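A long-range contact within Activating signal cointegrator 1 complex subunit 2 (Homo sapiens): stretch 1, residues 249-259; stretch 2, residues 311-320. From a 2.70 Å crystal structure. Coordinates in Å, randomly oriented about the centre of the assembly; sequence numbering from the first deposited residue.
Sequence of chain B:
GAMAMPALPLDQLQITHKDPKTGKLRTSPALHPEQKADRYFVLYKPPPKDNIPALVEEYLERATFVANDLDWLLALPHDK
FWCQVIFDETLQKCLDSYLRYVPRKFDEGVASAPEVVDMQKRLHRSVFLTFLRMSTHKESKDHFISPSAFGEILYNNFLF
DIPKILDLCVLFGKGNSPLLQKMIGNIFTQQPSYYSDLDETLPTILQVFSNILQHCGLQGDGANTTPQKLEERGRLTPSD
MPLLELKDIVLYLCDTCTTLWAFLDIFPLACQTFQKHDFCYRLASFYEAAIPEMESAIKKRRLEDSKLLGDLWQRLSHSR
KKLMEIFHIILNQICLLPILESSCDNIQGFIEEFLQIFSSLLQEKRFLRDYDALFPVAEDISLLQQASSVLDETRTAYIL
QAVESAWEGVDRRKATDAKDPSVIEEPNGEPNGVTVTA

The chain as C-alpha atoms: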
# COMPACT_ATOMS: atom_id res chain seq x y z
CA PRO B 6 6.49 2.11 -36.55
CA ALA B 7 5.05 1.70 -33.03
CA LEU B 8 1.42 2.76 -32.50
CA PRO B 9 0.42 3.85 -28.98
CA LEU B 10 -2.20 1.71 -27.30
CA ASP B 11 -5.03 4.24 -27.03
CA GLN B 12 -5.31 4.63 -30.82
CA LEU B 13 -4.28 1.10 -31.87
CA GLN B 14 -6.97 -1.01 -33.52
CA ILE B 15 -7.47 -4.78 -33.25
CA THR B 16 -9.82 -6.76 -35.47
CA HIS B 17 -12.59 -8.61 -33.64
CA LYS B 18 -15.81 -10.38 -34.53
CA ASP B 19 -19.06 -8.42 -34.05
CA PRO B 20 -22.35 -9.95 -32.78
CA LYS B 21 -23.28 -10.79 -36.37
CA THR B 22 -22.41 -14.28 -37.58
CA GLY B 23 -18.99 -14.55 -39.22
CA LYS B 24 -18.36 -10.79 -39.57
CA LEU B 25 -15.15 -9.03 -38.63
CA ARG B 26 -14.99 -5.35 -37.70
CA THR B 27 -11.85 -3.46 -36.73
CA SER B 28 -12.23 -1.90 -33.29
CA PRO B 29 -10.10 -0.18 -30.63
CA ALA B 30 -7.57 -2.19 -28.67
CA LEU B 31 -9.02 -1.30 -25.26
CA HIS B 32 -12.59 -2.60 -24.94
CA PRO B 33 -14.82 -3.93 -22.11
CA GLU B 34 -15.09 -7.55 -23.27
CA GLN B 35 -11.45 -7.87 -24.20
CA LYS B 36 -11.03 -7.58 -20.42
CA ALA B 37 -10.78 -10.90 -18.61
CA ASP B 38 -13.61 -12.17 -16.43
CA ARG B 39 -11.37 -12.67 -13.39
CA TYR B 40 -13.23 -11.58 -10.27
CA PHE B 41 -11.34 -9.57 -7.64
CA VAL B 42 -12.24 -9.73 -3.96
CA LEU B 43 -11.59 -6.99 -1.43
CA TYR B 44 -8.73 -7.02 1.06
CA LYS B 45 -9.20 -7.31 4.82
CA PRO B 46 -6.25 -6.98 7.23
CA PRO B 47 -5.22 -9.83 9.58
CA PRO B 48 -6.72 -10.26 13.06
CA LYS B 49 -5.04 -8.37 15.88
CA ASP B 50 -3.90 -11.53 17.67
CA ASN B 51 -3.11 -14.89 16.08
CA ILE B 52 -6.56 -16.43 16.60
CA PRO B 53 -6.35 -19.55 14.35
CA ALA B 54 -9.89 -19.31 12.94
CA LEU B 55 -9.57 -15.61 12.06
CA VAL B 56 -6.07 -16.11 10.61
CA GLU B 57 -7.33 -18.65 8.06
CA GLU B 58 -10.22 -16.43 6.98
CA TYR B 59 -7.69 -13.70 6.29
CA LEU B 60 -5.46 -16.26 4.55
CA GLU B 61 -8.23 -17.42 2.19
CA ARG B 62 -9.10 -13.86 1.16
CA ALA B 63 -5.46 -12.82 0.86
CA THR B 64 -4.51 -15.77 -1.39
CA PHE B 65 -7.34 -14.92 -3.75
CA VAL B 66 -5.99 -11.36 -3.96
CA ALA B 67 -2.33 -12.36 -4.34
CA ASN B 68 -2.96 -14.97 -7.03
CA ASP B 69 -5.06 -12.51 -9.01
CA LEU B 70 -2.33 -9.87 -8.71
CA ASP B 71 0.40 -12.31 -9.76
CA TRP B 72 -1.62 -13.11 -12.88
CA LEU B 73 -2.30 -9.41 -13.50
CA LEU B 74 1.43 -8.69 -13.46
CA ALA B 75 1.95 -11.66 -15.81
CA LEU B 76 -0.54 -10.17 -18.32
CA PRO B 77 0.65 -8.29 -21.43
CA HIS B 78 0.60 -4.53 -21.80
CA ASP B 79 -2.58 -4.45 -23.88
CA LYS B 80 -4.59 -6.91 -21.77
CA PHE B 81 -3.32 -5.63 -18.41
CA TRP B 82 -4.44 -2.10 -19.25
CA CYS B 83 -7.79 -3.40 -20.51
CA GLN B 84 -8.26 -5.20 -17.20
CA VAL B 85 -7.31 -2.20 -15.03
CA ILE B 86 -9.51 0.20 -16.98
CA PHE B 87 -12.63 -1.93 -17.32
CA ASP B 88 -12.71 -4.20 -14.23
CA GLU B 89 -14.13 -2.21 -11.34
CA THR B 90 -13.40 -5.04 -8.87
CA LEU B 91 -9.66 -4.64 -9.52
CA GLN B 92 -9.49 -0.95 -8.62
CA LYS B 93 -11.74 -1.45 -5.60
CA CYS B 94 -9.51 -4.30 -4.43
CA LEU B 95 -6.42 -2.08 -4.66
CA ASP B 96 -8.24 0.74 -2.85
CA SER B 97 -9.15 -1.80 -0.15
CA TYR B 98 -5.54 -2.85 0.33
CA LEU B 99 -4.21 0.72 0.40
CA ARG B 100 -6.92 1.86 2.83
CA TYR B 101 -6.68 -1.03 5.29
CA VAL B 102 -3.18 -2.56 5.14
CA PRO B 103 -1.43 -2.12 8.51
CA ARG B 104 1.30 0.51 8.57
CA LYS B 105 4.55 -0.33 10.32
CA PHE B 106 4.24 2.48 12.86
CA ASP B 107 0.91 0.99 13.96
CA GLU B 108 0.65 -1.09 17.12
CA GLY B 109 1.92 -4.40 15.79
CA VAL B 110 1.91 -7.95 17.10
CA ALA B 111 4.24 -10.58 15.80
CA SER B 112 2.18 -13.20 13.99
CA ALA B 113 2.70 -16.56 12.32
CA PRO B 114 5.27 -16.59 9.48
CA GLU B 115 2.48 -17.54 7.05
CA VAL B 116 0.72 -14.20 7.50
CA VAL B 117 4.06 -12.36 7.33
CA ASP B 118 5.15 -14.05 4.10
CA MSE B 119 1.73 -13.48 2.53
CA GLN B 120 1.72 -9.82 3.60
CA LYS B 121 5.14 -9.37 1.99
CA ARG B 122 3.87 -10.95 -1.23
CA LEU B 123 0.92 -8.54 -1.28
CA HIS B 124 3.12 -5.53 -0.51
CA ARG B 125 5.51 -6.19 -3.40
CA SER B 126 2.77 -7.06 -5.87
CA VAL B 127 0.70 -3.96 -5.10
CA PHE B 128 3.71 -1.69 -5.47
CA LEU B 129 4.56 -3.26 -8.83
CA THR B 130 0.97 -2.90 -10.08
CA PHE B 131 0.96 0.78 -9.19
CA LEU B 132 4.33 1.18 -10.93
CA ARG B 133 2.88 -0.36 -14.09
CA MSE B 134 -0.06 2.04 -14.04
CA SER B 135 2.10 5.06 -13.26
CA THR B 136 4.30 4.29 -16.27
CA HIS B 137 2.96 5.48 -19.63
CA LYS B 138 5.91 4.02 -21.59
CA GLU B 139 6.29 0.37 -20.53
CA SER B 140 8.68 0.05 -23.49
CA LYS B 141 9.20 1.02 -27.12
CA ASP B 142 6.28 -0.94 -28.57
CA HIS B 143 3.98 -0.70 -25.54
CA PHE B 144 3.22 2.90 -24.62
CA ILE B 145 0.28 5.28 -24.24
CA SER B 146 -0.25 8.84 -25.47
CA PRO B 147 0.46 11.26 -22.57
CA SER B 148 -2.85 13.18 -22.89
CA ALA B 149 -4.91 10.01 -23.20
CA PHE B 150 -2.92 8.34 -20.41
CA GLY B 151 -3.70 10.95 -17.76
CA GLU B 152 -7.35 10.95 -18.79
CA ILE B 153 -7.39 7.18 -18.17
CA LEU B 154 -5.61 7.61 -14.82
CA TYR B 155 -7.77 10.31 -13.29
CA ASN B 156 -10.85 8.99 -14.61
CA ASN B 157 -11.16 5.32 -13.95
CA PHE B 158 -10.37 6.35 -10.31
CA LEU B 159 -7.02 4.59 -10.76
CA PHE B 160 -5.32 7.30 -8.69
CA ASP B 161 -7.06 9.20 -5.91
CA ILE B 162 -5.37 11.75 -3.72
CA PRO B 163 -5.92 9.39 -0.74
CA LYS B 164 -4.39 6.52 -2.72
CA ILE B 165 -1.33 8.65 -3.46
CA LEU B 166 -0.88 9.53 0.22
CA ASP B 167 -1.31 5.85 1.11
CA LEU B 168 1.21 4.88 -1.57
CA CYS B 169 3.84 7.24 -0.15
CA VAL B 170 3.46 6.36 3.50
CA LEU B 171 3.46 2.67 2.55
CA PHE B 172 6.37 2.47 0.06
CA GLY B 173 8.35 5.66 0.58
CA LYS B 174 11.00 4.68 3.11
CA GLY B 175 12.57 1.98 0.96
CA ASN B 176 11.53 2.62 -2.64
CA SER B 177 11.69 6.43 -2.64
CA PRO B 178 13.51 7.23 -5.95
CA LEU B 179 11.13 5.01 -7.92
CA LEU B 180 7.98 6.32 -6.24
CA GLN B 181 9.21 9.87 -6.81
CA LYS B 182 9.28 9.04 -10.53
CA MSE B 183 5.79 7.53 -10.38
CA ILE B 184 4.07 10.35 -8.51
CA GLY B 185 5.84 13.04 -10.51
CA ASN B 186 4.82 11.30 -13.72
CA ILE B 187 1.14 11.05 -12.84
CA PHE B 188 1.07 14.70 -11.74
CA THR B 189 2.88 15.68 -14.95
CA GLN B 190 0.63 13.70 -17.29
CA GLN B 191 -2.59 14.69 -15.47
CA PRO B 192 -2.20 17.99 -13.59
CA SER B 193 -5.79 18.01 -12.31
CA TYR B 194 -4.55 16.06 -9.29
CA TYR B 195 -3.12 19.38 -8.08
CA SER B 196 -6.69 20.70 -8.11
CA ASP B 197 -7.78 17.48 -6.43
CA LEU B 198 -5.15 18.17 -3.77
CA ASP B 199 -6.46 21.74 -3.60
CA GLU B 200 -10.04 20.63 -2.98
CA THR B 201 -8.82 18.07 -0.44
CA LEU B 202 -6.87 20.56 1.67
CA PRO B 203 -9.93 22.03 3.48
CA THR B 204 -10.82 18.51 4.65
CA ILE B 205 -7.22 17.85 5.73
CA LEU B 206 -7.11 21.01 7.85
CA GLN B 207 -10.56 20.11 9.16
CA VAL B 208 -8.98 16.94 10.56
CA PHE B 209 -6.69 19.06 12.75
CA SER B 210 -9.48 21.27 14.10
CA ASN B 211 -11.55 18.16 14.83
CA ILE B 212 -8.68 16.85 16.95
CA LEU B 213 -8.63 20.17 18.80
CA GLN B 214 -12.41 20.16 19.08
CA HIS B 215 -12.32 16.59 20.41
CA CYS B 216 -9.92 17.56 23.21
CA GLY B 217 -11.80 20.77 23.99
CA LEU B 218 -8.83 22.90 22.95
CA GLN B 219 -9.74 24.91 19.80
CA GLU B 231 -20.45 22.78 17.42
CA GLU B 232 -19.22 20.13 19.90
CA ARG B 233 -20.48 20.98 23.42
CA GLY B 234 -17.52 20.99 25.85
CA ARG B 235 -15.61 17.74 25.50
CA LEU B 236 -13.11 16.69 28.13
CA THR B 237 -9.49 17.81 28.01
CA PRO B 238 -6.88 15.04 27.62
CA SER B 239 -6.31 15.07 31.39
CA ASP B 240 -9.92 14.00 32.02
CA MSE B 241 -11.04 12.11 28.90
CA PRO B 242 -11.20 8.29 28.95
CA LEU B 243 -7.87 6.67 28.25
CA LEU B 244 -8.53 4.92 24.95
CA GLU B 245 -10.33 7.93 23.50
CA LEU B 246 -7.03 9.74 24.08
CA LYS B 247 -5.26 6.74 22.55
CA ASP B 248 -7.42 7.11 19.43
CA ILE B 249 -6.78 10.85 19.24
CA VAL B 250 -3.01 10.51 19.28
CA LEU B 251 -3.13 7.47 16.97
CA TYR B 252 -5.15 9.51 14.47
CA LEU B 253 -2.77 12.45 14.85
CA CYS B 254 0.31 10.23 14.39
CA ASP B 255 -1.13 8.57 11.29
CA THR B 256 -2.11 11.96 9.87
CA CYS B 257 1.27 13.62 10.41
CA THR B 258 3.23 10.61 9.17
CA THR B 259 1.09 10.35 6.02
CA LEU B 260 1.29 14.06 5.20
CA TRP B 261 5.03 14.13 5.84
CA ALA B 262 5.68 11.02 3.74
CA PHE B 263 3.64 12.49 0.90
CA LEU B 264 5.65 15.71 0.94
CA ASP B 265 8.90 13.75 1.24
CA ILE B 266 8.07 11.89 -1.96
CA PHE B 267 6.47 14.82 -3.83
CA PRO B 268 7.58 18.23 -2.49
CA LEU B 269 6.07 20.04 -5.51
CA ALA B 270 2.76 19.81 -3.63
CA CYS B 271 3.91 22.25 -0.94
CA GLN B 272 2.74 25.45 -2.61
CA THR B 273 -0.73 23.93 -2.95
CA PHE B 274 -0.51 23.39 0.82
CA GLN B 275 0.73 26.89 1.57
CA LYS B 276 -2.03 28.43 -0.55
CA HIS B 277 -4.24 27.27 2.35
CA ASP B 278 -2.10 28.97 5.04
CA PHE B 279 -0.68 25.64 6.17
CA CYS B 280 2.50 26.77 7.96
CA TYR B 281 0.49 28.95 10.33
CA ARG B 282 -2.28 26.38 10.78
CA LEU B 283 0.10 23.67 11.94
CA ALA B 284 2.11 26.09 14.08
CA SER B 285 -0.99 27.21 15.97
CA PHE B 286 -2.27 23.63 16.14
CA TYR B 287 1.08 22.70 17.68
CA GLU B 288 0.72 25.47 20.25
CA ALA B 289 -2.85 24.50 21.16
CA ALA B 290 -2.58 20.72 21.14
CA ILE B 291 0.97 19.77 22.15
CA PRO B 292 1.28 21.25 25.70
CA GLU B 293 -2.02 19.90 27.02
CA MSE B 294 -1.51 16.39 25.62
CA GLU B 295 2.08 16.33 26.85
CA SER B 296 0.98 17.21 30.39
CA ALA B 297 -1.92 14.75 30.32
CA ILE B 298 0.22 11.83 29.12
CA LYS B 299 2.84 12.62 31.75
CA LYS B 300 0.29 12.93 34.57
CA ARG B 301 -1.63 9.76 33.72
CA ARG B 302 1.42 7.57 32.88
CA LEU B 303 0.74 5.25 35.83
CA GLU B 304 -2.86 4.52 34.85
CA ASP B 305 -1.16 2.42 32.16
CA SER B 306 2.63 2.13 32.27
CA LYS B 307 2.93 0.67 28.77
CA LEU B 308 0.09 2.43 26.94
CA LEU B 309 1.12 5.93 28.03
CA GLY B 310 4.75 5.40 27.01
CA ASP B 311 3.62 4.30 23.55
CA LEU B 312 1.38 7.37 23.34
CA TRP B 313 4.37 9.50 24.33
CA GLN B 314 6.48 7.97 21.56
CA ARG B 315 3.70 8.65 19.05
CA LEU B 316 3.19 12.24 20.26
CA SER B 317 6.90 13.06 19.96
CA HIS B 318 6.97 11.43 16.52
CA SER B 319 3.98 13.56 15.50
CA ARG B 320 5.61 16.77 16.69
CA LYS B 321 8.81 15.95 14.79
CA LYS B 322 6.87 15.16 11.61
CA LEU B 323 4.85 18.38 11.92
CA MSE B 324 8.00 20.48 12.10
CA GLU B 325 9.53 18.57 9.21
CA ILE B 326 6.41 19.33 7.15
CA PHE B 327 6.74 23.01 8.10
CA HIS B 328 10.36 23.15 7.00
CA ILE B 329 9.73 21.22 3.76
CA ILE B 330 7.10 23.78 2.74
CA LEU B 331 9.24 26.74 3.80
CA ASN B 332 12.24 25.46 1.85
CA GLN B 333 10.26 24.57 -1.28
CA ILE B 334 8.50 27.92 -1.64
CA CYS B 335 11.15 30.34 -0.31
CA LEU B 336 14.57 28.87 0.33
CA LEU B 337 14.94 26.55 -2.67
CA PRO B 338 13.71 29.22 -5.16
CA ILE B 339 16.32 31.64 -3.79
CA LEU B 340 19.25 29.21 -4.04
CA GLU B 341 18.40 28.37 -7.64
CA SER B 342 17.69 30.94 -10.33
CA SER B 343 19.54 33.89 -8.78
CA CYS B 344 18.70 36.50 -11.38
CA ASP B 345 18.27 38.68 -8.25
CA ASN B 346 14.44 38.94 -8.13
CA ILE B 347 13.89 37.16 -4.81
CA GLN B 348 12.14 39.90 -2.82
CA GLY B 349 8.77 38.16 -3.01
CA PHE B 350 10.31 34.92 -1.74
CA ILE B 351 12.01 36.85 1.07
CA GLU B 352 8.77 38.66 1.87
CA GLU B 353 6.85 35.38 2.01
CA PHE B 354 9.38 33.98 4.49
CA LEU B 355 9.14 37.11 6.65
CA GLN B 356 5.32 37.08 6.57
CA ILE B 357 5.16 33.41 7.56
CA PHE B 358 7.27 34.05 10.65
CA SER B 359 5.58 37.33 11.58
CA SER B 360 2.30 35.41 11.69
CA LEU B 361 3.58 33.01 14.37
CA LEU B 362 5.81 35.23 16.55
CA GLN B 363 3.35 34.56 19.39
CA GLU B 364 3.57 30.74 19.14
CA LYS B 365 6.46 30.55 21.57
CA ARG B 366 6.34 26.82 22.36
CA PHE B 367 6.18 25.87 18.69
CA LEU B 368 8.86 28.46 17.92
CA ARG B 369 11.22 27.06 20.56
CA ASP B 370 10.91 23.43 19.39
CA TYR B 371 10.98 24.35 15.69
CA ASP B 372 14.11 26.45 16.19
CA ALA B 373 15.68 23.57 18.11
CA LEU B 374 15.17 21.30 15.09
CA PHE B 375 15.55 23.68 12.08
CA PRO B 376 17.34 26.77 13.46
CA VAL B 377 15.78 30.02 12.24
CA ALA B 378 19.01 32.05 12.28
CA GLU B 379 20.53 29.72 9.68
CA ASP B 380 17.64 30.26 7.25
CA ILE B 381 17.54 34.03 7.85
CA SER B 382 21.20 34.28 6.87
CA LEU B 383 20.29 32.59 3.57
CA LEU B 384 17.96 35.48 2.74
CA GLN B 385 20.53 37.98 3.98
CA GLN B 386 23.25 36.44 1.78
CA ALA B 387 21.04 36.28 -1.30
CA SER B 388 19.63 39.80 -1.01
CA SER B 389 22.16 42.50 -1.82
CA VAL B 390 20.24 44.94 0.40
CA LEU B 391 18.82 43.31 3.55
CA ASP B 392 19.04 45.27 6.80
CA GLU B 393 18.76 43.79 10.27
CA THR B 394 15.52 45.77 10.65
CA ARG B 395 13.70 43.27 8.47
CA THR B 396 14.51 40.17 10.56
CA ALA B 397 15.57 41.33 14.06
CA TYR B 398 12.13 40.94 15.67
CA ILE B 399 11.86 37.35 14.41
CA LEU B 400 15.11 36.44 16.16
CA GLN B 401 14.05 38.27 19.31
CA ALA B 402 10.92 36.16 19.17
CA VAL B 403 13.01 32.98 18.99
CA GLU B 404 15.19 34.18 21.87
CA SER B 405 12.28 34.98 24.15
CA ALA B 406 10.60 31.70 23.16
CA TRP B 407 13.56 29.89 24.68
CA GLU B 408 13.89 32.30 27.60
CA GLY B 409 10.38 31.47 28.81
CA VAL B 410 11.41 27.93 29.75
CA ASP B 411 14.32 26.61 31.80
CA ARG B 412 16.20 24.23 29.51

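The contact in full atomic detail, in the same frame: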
# COMPACT_ATOMS: atom_id res chain seq x y z
N ILE B 249 -7.14 9.51 19.71
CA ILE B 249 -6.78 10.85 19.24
C ILE B 249 -5.32 10.89 18.81
O ILE B 249 -5.00 11.36 17.71
CB ILE B 249 -7.07 11.89 20.32
CG1 ILE B 249 -8.57 11.99 20.58
CG2 ILE B 249 -6.51 13.22 19.89
CD1 ILE B 249 -9.36 12.50 19.40
N VAL B 250 -4.41 10.40 19.66
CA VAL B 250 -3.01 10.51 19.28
C VAL B 250 -2.64 9.51 18.19
O VAL B 250 -1.73 9.76 17.40
CB VAL B 250 -2.08 10.39 20.50
CG1 VAL B 250 -2.59 11.23 21.66
CG2 VAL B 250 -1.91 8.95 20.90
N LEU B 251 -3.35 8.38 18.09
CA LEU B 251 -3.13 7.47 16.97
C LEU B 251 -3.53 8.11 15.65
O LEU B 251 -2.80 8.03 14.65
CB LEU B 251 -3.90 6.17 17.18
CG LEU B 251 -3.36 5.14 18.17
CD1 LEU B 251 -4.37 4.03 18.37
CD2 LEU B 251 -2.03 4.57 17.70
N TYR B 252 -4.70 8.76 15.63
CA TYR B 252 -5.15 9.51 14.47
C TYR B 252 -4.16 10.61 14.11
O TYR B 252 -3.81 10.79 12.93
CB TYR B 252 -6.53 10.08 14.77
CG TYR B 252 -7.28 10.66 13.59
CD1 TYR B 252 -7.18 10.11 12.32
CD2 TYR B 252 -8.11 11.75 13.76
CE1 TYR B 252 -7.88 10.65 11.25
CE2 TYR B 252 -8.81 12.29 12.70
CZ TYR B 252 -8.69 11.74 11.45
OH TYR B 252 -9.40 12.29 10.41
N LEU B 253 -3.71 11.36 15.11
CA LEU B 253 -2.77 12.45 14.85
C LEU B 253 -1.46 11.92 14.28
O LEU B 253 -0.91 12.49 13.32
CB LEU B 253 -2.52 13.24 16.14
CG LEU B 253 -1.43 14.32 16.07
CD1 LEU B 253 -1.83 15.47 15.15
CD2 LEU B 253 -1.12 14.82 17.46
N CYS B 254 -0.93 10.84 14.86
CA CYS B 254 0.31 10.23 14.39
C CYS B 254 0.18 9.74 12.96
O CYS B 254 1.06 9.99 12.12
CB CYS B 254 0.72 9.08 15.32
SG CYS B 254 2.22 8.22 14.80
N ASP B 255 -0.91 9.02 12.66
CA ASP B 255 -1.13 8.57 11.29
C ASP B 255 -1.20 9.75 10.33
O ASP B 255 -0.60 9.71 9.25
CB ASP B 255 -2.41 7.73 11.19
CG ASP B 255 -2.73 7.31 9.75
OD1 ASP B 255 -2.37 6.18 9.36
OD2 ASP B 255 -3.37 8.08 9.01
N THR B 256 -1.90 10.81 10.74
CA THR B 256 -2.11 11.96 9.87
C THR B 256 -0.80 12.67 9.56
O THR B 256 -0.50 12.99 8.40
CB THR B 256 -3.11 12.91 10.52
OG1 THR B 256 -4.30 12.20 10.87
CG2 THR B 256 -3.45 14.05 9.57
N CYS B 257 -0.00 12.93 10.60
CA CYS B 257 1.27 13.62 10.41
C CYS B 257 2.25 12.77 9.62
O CYS B 257 2.94 13.29 8.73
CB CYS B 257 1.90 14.01 11.74
SG CYS B 257 0.91 15.08 12.80
N THR B 258 2.34 11.48 9.92
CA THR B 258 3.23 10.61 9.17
C THR B 258 2.84 10.55 7.70
O THR B 258 3.70 10.63 6.81
CB THR B 258 3.24 9.22 9.79
OG1 THR B 258 3.56 9.32 11.18
CG2 THR B 258 4.25 8.33 9.11
N THR B 259 1.53 10.44 7.41
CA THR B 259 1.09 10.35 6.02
C THR B 259 1.37 11.64 5.26
O THR B 259 1.91 11.61 4.15
CB THR B 259 -0.40 10.01 5.97
OG1 THR B 259 -0.65 8.86 6.78
CG2 THR B 259 -0.81 9.72 4.54
N ASP B 311 3.85 4.38 24.99
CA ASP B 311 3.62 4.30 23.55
C ASP B 311 2.99 5.59 23.03
O ASP B 311 3.39 6.11 21.97
CB ASP B 311 2.72 3.11 23.23
CG ASP B 311 2.20 3.13 21.81
OD1 ASP B 311 3.03 3.15 20.87
OD2 ASP B 311 0.97 3.15 21.63
N LEU B 312 1.99 6.11 23.74
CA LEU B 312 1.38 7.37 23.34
C LEU B 312 2.39 8.51 23.34
O LEU B 312 2.34 9.40 22.49
CB LEU B 312 0.21 7.69 24.27
CG LEU B 312 -1.19 7.26 23.84
CD1 LEU B 312 -1.23 5.80 23.44
CD2 LEU B 312 -2.17 7.54 24.96
N TRP B 313 3.32 8.49 24.30
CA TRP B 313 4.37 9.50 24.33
C TRP B 313 5.27 9.40 23.11
O TRP B 313 5.63 10.42 22.50
CB TRP B 313 5.19 9.36 25.61
CG TRP B 313 6.26 10.36 25.71
CD1 TRP B 313 7.57 10.19 25.39
CD2 TRP B 313 6.12 11.72 26.13
NE1 TRP B 313 8.27 11.36 25.60
CE2 TRP B 313 7.40 12.31 26.06
CE3 TRP B 313 5.04 12.49 26.58
CZ2 TRP B 313 7.62 13.64 26.41
CZ3 TRP B 313 5.27 13.80 26.94
CH2 TRP B 313 6.55 14.37 26.85
N GLN B 314 5.68 8.18 22.77
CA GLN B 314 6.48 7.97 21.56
C GLN B 314 5.76 8.52 20.34
O GLN B 314 6.36 9.24 19.52
CB GLN B 314 6.79 6.48 21.37
CG GLN B 314 7.71 5.91 22.43
CD GLN B 314 9.12 6.44 22.30
OE1 GLN B 314 9.69 6.47 21.20
NE2 GLN B 314 9.69 6.86 23.42
N ARG B 315 4.47 8.20 20.21
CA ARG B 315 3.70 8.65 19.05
C ARG B 315 3.55 10.17 19.03
O ARG B 315 3.64 10.79 17.97
CB ARG B 315 2.32 7.99 19.05
CG ARG B 315 2.41 6.48 18.97
CD ARG B 315 1.05 5.81 18.84
NE ARG B 315 1.20 4.35 18.80
CZ ARG B 315 1.53 3.68 17.71
NH1 ARG B 315 1.71 4.32 16.56
NH2 ARG B 315 1.67 2.36 17.76
N LEU B 316 3.33 10.79 20.20
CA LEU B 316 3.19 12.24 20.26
C LEU B 316 4.48 12.93 19.85
O LEU B 316 4.45 13.91 19.08
CB LEU B 316 2.77 12.67 21.66
CG LEU B 316 2.51 14.16 21.85
CD1 LEU B 316 1.44 14.63 20.87
CD2 LEU B 316 2.13 14.49 23.29
N SER B 317 5.62 12.45 20.35
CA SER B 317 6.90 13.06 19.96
C SER B 317 7.17 12.86 18.47
O SER B 317 7.64 13.78 17.79
CB SER B 317 8.02 12.48 20.81
OG SER B 317 7.61 12.37 22.16
N HIS B 318 6.87 11.66 17.96
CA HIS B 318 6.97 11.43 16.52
C HIS B 318 6.10 12.40 15.74
O HIS B 318 6.53 12.95 14.71
CB HIS B 318 6.58 9.98 16.23
CG HIS B 318 6.45 9.66 14.78
ND1 HIS B 318 7.50 9.22 14.01
CD2 HIS B 318 5.37 9.69 13.96
CE1 HIS B 318 7.08 9.00 12.77
NE2 HIS B 318 5.79 9.28 12.72
N SER B 319 4.88 12.66 16.22
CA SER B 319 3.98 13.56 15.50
C SER B 319 4.50 14.99 15.51
O SER B 319 4.40 15.70 14.50
CB SER B 319 2.57 13.51 16.09
OG SER B 319 2.21 12.19 16.47
N ARG B 320 5.06 15.42 16.63
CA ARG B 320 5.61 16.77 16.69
C ARG B 320 6.78 16.92 15.73
O ARG B 320 6.87 17.90 14.97
CB ARG B 320 6.03 17.10 18.12
CG ARG B 320 4.90 16.87 19.09
CD ARG B 320 5.34 16.99 20.52
NE ARG B 320 6.49 17.87 20.68
CZ ARG B 320 7.62 17.51 21.27
NH1 ARG B 320 7.75 16.29 21.76
NH2 ARG B 320 8.62 18.38 21.38

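Helices that pack side by side are held together mostly by shape, with a few polar groups admitted where their hydrogen-bonding needs can be met, and this pair from a subunit of the activating signal cointegrator 1 complex illustrates the principle well. Both stretches are segments of longer helices that run in roughly the same direction, their axes inclined at 33° and approaching to 8.8 Å. The backbones are nearest where small residues meet: the CA atoms of C254 and S319 lie 5.1 Å apart, whereas CA of V250 and CA of L316 are separated by 6.5 Å. Together the two surfaces bury 513 Å², contributed by residues that recur on one side of each helix, V250, L251, L253, C254, C257 and T258 against L312, R315, L316, H318 and S319.

At the closest point, S319 points its CA-to-CB bond toward the partner helix and sets OG 3.4 Å from CA of C254. A hydroxyl in so tight a place needs a partner, and S319 finds one in its own helix: with chi1 in the m well, OG donates to the carbonyl O of R315 at 2.5 Å. The serine thus presents a compact, satisfied side chain to its neighbours. L253 packs on it, CG to CB of S319 at 4.1 Å, and C257 approaches from the next turn, with SG 4.0 Å from the same CB.

Toward the N-terminal ends the contact becomes more hydrocarbon in character. V250 is directed toward the other helix, and its CG2 reaches CG of L312 at 3.5 Å; the branched valine fills this space without needing a long side chain. L253 CD2 and L316 CD1, 4.3 Å apart, make a looser apolar contact.

R315 shows how a charged residue can be buried in such a setting. Its side chain is extended through chi2 and chi3, and CB lies 4.2 Å from CB of C254. The charge is answered within its own helix by D311, one turn earlier, in a salt bridge with NE 3.0 Å from OD1; NE also donates a hydrogen bond to OD2 at 3.1 Å. Both terminal nitrogens are hydrogen-bonded elsewhere in the structure. With its polar needs met, the flat guanidinium can accept an apolar neighbour over one face, where CD2 of L251 comes within 3.4 Å of NE, while SG of C254 sits at its edge.

The hydrogen bond between the stretches lies farther along. H318 begins sideways, but its ring extends nearer to the partner helix, and NE2 donates to OG1 of T258 at 2.7 Å, with the hydroxyl at the ring edge as an in-plane nitrogen requires. T258 OG1 in turn donates to O of C254 at 2.8 Å, so the bond from histidine is relayed into the backbone of the first helix. Beside this link, SG of C254 lies 3.6 Å from CD2 of H318, an oblique sulfur–aromatic contact that helps fill the space next to the polar pair.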